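Local coordinates for protein hypothetical methylmalonyl-CoA decarboxylase alpha subunit (Sulfolobus tokodaii, PDB 1X0U) that is probably a carboxyl transferase subunit of the ClpP/crotonase clan, with two similar mixed beta-sheets in each chain of a six-chain assembly, at residues 186-198 / 231-245. Numbering follows the deposited sequence.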
loop_
_atom_site.group_PDB
_atom_site.type_symbol
_atom_site.label_atom_id
_atom_site.label_comp_id
_atom_site.label_asym_id
_atom_site.label_seq_id
_atom_site.Cartn_x
_atom_site.Cartn_y
_atom_site.Cartn_z
ATOM N N ASP A 186 6.514 -28.398 1.991
ATOM C CA ASP A 186 6.176 -28.420 3.424
ATOM C C ASP A 186 6.129 -29.791 4.107
ATOM O O ASP A 186 6.540 -29.923 5.256
ATOM C CB ASP A 186 4.844 -27.699 3.644
ATOM C CG ASP A 186 4.817 -26.313 3.003
ATOM O OD1 ASP A 186 5.718 -25.493 3.294
ATOM O OD2 ASP A 186 3.889 -26.049 2.212
ATOM N N PHE A 187 5.626 -30.802 3.407
ATOM C CA PHE A 187 5.522 -32.145 3.969
ATOM C C PHE A 187 5.971 -33.199 2.975
ATOM O O PHE A 187 5.644 -33.125 1.788
ATOM C CB PHE A 187 4.067 -32.471 4.352
ATOM C CG PHE A 187 3.472 -31.539 5.371
ATOM C CD1 PHE A 187 3.713 -31.722 6.731
ATOM C CD2 PHE A 187 2.695 -30.460 4.968
ATOM C CE1 PHE A 187 3.187 -30.839 7.670
ATOM C CE2 PHE A 187 2.167 -29.575 5.903
ATOM C CZ PHE A 187 2.417 -29.767 7.253
ATOM N N ILE A 188 6.719 -34.179 3.469
ATOM C CA ILE A 188 7.155 -35.278 2.640
ATOM C C ILE A 188 6.526 -36.567 3.174
ATOM O O ILE A 188 6.793 -36.981 4.300
ATOM C CB ILE A 188 8.694 -35.445 2.632
ATOM C CG1 ILE A 188 9.363 -34.275 1.900
ATOM C CG2 ILE A 188 9.064 -36.738 1.919
ATOM C CD1 ILE A 188 10.882 -34.396 1.842
ATOM N N ILE A 189 5.660 -37.164 2.364
ATOM C CA ILE A 189 5.011 -38.423 2.696
ATOM C C ILE A 189 5.742 -39.462 1.847
ATOM O O ILE A 189 5.764 -39.369 0.620
ATOM C CB ILE A 189 3.537 -38.405 2.312
ATOM C CG1 ILE A 189 2.816 -37.316 3.116
ATOM C CG2 ILE A 189 2.931 -39.789 2.538
ATOM C CD1 ILE A 189 1.435 -36.976 2.600
ATOM N N MET A 190 6.349 -40.437 2.506
ATOM C CA MET A 190 7.117 -41.456 1.819
ATOM C C MET A 190 6.659 -42.862 2.172
ATOM O O MET A 190 6.264 -43.127 3.307
ATOM C CB MET A 190 8.594 -41.291 2.179
ATOM C CG MET A 190 9.531 -42.221 1.442
ATOM S SD MET A 190 11.223 -41.709 1.706
ATOM C CE MET A 190 12.114 -43.107 1.057
ATOM N N ILE A 191 6.718 -43.758 1.192
ATOM C CA ILE A 191 6.328 -45.152 1.388
ATOM C C ILE A 191 7.575 -45.956 1.741
ATOM O O ILE A 191 8.640 -45.733 1.174
ATOM C CB ILE A 191 5.711 -45.757 0.105
ATOM C CG1 ILE A 191 4.474 -44.959 -0.318
ATOM C CG2 ILE A 191 5.326 -47.221 0.345
ATOM C CD1 ILE A 191 4.776 -43.685 -1.049
ATOM N N LYS A 192 7.466 -46.874 2.694
ATOM C CA LYS A 192 8.638 -47.670 3.029
ATOM C C LYS A 192 8.623 -48.937 2.198
ATOM O O LYS A 192 7.579 -49.540 1.991
ATOM C CB LYS A 192 8.720 -47.992 4.536
ATOM C CG LYS A 192 7.407 -48.195 5.277
ATOM C CD LYS A 192 7.654 -48.083 6.792
ATOM C CE LYS A 192 6.362 -48.073 7.618
ATOM N NZ LYS A 192 5.909 -49.444 8.003
ATOM N N GLY A 193 9.793 -49.305 1.697
ATOM C CA GLY A 193 9.920 -50.486 0.871
ATOM C C GLY A 193 11.216 -50.426 0.090
ATOM O O GLY A 193 11.875 -49.382 0.018
ATOM N N ASP A 194 11.574 -51.553 -0.509
ATOM C CA ASP A 194 12.797 -51.660 -1.290
ATOM C C ASP A 194 12.890 -50.625 -2.403
ATOM O O ASP A 194 13.974 -50.122 -2.688
ATOM C CB ASP A 194 12.899 -53.055 -1.910
ATOM C CG ASP A 194 14.156 -53.224 -2.727
ATOM O OD1 ASP A 194 15.249 -53.265 -2.125
ATOM O OD2 ASP A 194 14.057 -53.296 -3.966
ATOM N N ALA A 195 11.749 -50.328 -3.023
ATOM C CA ALA A 195 11.648 -49.384 -4.136
ATOM C C ALA A 195 11.623 -47.890 -3.789
ATOM O O ALA A 195 11.602 -47.043 -4.686
ATOM C CB ALA A 195 10.427 -49.715 -4.956
ATOM N N TYR A 196 11.628 -47.552 -2.508
ATOM C CA TYR A 196 11.583 -46.142 -2.143
ATOM C C TYR A 196 12.751 -45.719 -1.274
ATOM O O TYR A 196 13.052 -46.349 -0.271
ATOM C CB TYR A 196 10.282 -45.824 -1.405
ATOM C CG TYR A 196 9.069 -46.478 -2.004
ATOM C CD1 TYR A 196 8.615 -47.713 -1.538
ATOM C CD2 TYR A 196 8.373 -45.870 -3.046
ATOM C CE1 TYR A 196 7.487 -48.321 -2.098
ATOM C CE2 TYR A 196 7.256 -46.470 -3.610
ATOM C CZ TYR A 196 6.814 -47.690 -3.133
ATOM O OH TYR A 196 5.679 -48.255 -3.670
ATOM N N TYR A 197 13.408 -44.641 -1.669
ATOM C CA TYR A 197 14.520 -44.118 -0.906
ATOM C C TYR A 197 14.925 -42.774 -1.456
ATOM O O TYR A 197 14.428 -42.342 -2.491
ATOM C CB TYR A 197 15.705 -45.085 -0.954
ATOM C CG TYR A 197 16.196 -45.449 -2.341
ATOM C CD1 TYR A 197 16.978 -44.566 -3.083
ATOM C CD2 TYR A 197 15.939 -46.721 -2.882
ATOM C CE1 TYR A 197 17.507 -44.936 -4.327
ATOM C CE2 TYR A 197 16.460 -47.100 -4.124
ATOM C CZ TYR A 197 17.247 -46.201 -4.838
ATOM O OH TYR A 197 17.781 -46.568 -6.053
ATOM N N MET A 198 15.794 -42.089 -0.737
ATOM C CA MET A 198 16.293 -40.820 -1.221
ATOM C C MET A 198 17.574 -40.434 -0.519
ATOM O O MET A 198 17.720 -40.605 0.692
ATOM C CB MET A 198 15.222 -39.706 -1.140
ATOM C CG MET A 198 14.696 -39.263 0.209
ATOM S SD MET A 198 13.352 -38.017 -0.036
ATOM C CE MET A 198 12.028 -38.748 0.728
ATOM N N VAL A 231 13.953 -35.829 7.561
ATOM C CA VAL A 231 13.625 -35.402 6.205
ATOM C C VAL A 231 12.194 -35.736 5.815
ATOM O O VAL A 231 11.543 -34.972 5.110
ATOM C CB VAL A 231 14.587 -36.040 5.175
ATOM C CG1 VAL A 231 14.136 -35.726 3.765
ATOM C CG2 VAL A 231 15.994 -35.523 5.395
ATOM N N VAL A 232 11.713 -36.886 6.270
ATOM C CA VAL A 232 10.366 -37.329 5.965
ATOM C C VAL A 232 9.437 -36.966 7.110
ATOM O O VAL A 232 9.805 -37.112 8.272
ATOM C CB VAL A 232 10.347 -38.850 5.729
ATOM C CG1 VAL A 232 8.922 -39.393 5.821
ATOM C CG2 VAL A 232 10.934 -39.145 4.354
ATOM N N HIS A 233 8.233 -36.500 6.776
ATOM C CA HIS A 233 7.250 -36.098 7.783
ATOM C C HIS A 233 6.238 -37.193 8.093
ATOM O O HIS A 233 5.743 -37.283 9.210
ATOM C CB HIS A 233 6.521 -34.821 7.336
ATOM C CG HIS A 233 7.440 -33.671 7.087
ATOM N ND1 HIS A 233 8.047 -33.457 5.868
ATOM C CD2 HIS A 233 7.938 -32.732 7.925
ATOM C CE1 HIS A 233 8.880 -32.438 5.969
ATOM N NE2 HIS A 233 8.832 -31.982 7.207
ATOM N N PHE A 234 5.927 -38.015 7.097
ATOM C CA PHE A 234 4.995 -39.124 7.284
ATOM C C PHE A 234 5.533 -40.343 6.569
ATOM O O PHE A 234 5.905 -40.264 5.385
ATOM C CB PHE A 234 3.621 -38.836 6.686
ATOM C CG PHE A 234 2.963 -37.614 7.213
ATOM C CD1 PHE A 234 3.012 -36.419 6.499
ATOM C CD2 PHE A 234 2.253 -37.657 8.402
ATOM C CE1 PHE A 234 2.357 -35.285 6.958
ATOM C CE2 PHE A 234 1.601 -36.530 8.869
ATOM C CZ PHE A 234 1.648 -35.340 8.149
ATOM N N MET A 235 5.578 -41.464 7.284
ATOM C CA MET A 235 6.031 -42.717 6.696
ATOM C C MET A 235 4.822 -43.625 6.613
ATOM O O MET A 235 4.084 -43.769 7.580
ATOM C CB MET A 235 7.112 -43.370 7.549
ATOM C CG MET A 235 7.544 -44.718 7.016
ATOM S SD MET A 235 9.071 -45.274 7.784
ATOM C CE MET A 235 8.486 -45.634 9.462
ATOM N N VAL A 236 4.619 -44.238 5.456
ATOM C CA VAL A 236 3.471 -45.104 5.256
ATOM C C VAL A 236 3.843 -46.430 4.586
ATOM O O VAL A 236 4.925 -46.573 4.018
ATOM C CB VAL A 236 2.402 -44.364 4.424
ATOM C CG1 VAL A 236 2.937 -44.061 3.035
ATOM C CG2 VAL A 236 1.163 -45.176 4.353
ATOM N N ASP A 237 2.932 -47.395 4.649
ATOM C CA ASP A 237 3.156 -48.722 4.089
ATOM C C ASP A 237 2.847 -48.875 2.612
ATOM O O ASP A 237 3.435 -49.725 1.941
ATOM C CB ASP A 237 2.334 -49.746 4.863
ATOM C CG ASP A 237 2.787 -49.879 6.290
ATOM O OD1 ASP A 237 1.933 -50.153 7.160
ATOM O OD2 ASP A 237 4.001 -49.720 6.538
ATOM N N SER A 238 1.923 -48.074 2.094
ATOM C CA SER A 238 1.587 -48.204 0.690
ATOM C C SER A 238 1.285 -46.889 -0.008
ATOM O O SER A 238 1.179 -45.832 0.612
ATOM C CB SER A 238 0.392 -49.135 0.532
ATOM O OG SER A 238 -0.794 -48.468 0.908
ATOM N N GLU A 239 1.144 -46.974 -1.323
ATOM C CA GLU A 239 0.848 -45.818 -2.132
ATOM C C GLU A 239 -0.594 -45.381 -1.940
ATOM O O GLU A 239 -0.883 -44.178 -1.931
ATOM C CB GLU A 239 1.161 -46.138 -3.592
ATOM C CG GLU A 239 2.655 -46.113 -3.848
ATOM C CD GLU A 239 3.034 -46.553 -5.239
ATOM O OE1 GLU A 239 2.199 -46.418 -6.157
ATOM O OE2 GLU A 239 4.177 -47.019 -5.410
ATOM N N GLN A 240 -1.498 -46.346 -1.775
ATOM C CA GLN A 240 -2.896 -46.013 -1.542
ATOM C C GLN A 240 -2.966 -45.232 -0.235
ATOM O O GLN A 240 -3.714 -44.260 -0.123
ATOM C CB GLN A 240 -3.759 -47.270 -1.422
ATOM C CG GLN A 240 -5.236 -46.969 -1.138
ATOM C CD GLN A 240 -5.948 -46.292 -2.307
ATOM O OE1 GLN A 240 -6.645 -45.285 -2.134
ATOM N NE2 GLN A 240 -5.782 -46.850 -3.504
ATOM N N GLU A 241 -2.189 -45.669 0.759
ATOM C CA GLU A 241 -2.160 -44.986 2.052
ATOM C C GLU A 241 -1.530 -43.596 1.904
ATOM O O GLU A 241 -1.981 -42.633 2.517
ATOM C CB GLU A 241 -1.399 -45.825 3.092
ATOM C CG GLU A 241 -2.212 -47.007 3.667
ATOM C CD GLU A 241 -1.427 -47.896 4.646
ATOM O OE1 GLU A 241 -2.042 -48.815 5.228
ATOM O OE2 GLU A 241 -0.207 -47.690 4.836
ATOM N N ALA A 242 -0.495 -43.491 1.082
ATOM C CA ALA A 242 0.155 -42.209 0.853
ATOM C C ALA A 242 -0.856 -41.204 0.309
ATOM O O ALA A 242 -0.919 -40.073 0.784
ATOM C CB ALA A 242 1.311 -42.366 -0.134
ATOM N N ILE A 243 -1.664 -41.609 -0.669
ATOM C CA ILE A 243 -2.621 -40.666 -1.223
ATOM C C ILE A 243 -3.835 -40.429 -0.317
ATOM O O ILE A 243 -4.422 -39.351 -0.356
ATOM C CB ILE A 243 -3.057 -41.046 -2.687
ATOM C CG1 ILE A 243 -4.459 -41.632 -2.720
ATOM C CG2 ILE A 243 -2.047 -41.977 -3.311
ATOM C CD1 ILE A 243 -5.545 -40.575 -2.845
ATOM N N ASN A 244 -4.224 -41.410 0.489
ATOM C CA ASN A 244 -5.348 -41.182 1.400
ATOM C C ASN A 244 -4.850 -40.197 2.442
ATOM O O ASN A 244 -5.586 -39.332 2.892
ATOM C CB ASN A 244 -5.793 -42.459 2.121
ATOM C CG ASN A 244 -6.689 -43.326 1.274
ATOM O OD1 ASN A 244 -7.343 -42.849 0.347
ATOM N ND2 ASN A 244 -6.740 -44.607 1.600
ATOM N N LEU A 245 -3.583 -40.341 2.815
ATOM C CA LEU A 245 -2.979 -39.468 3.803
ATOM C C LEU A 245 -2.923 -38.045 3.232
ATOM O O LEU A 245 -3.277 -37.093 3.923
ATOM C CB LEU A 245 -1.571 -39.969 4.151
ATOM C CG LEU A 245 -0.826 -39.561 5.434
ATOM C CD1 LEU A 245 0.490 -38.927 5.056
ATOM C CD2 LEU A 245 -1.651 -38.621 6.289
#
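The imidazole of His-233 carries Asp-186 O over one face, 3.5 Å above the plane and displaced toward the rim, while its edge is turned to Ile-188. There ND1 accepts the backbone N-H of Ile-188 (N to ND1 2.8 Å), which is tilted 24° out of the ring plane. Phe-187 presents its edge to the imidazole face in a T-shaped pair, planes at 77°, and its CD1 also touches CE1 of Phe-234. The Tyr-196 ring is flanked differently: CB of Ile-191 sits over the centre of one face, CB of Ala-195 over that of the other, and OE2 of Glu-239 stands at the edge. Tyr-196 OH donates to Glu-239 OE2 over 2.6 Å, reaching it on the anti side of the carboxylate; OE1 pairs with Arg-45.

Between these ring clusters, strands 187-191 and 234-236 run parallel, 234-236 being an outermost strand, within this chain, of a mixed sheet in a crotonase-type fold. Ile-188 O receives both His-233 N and Phe-234 N; the ladder ends with Lys-192 N to Val-236 O (2.9 Å). The chain then turns back into helix 239-252, whose first turns (239-245) run nearly antiparallel to strand 187-191; Ser-238 is its N-cap, OG accepting the backbone N-H of Glu-241.

Ile-189, Ile-191, Phe-234 and Val-236 share the sheet face beneath this helix. With CG1 beside the backbone N (chi1 -63°), Ile-189 sets that branch 3.5 Å from CD1 of Phe-234, and its CG2 lies against Ala-242. CD1 of Ile-191 meets CB of Ala-242 at 3.8 Å. On the other face, Met-190 SD packs on CG2 of Val-232, and Lys-192 crosses Met-235 at about a right angle; its NZ then reaches Asp-237 OD2 in a salt bridge modelled implausibly short (2.4 Å), its exact geometry therefore doubtful.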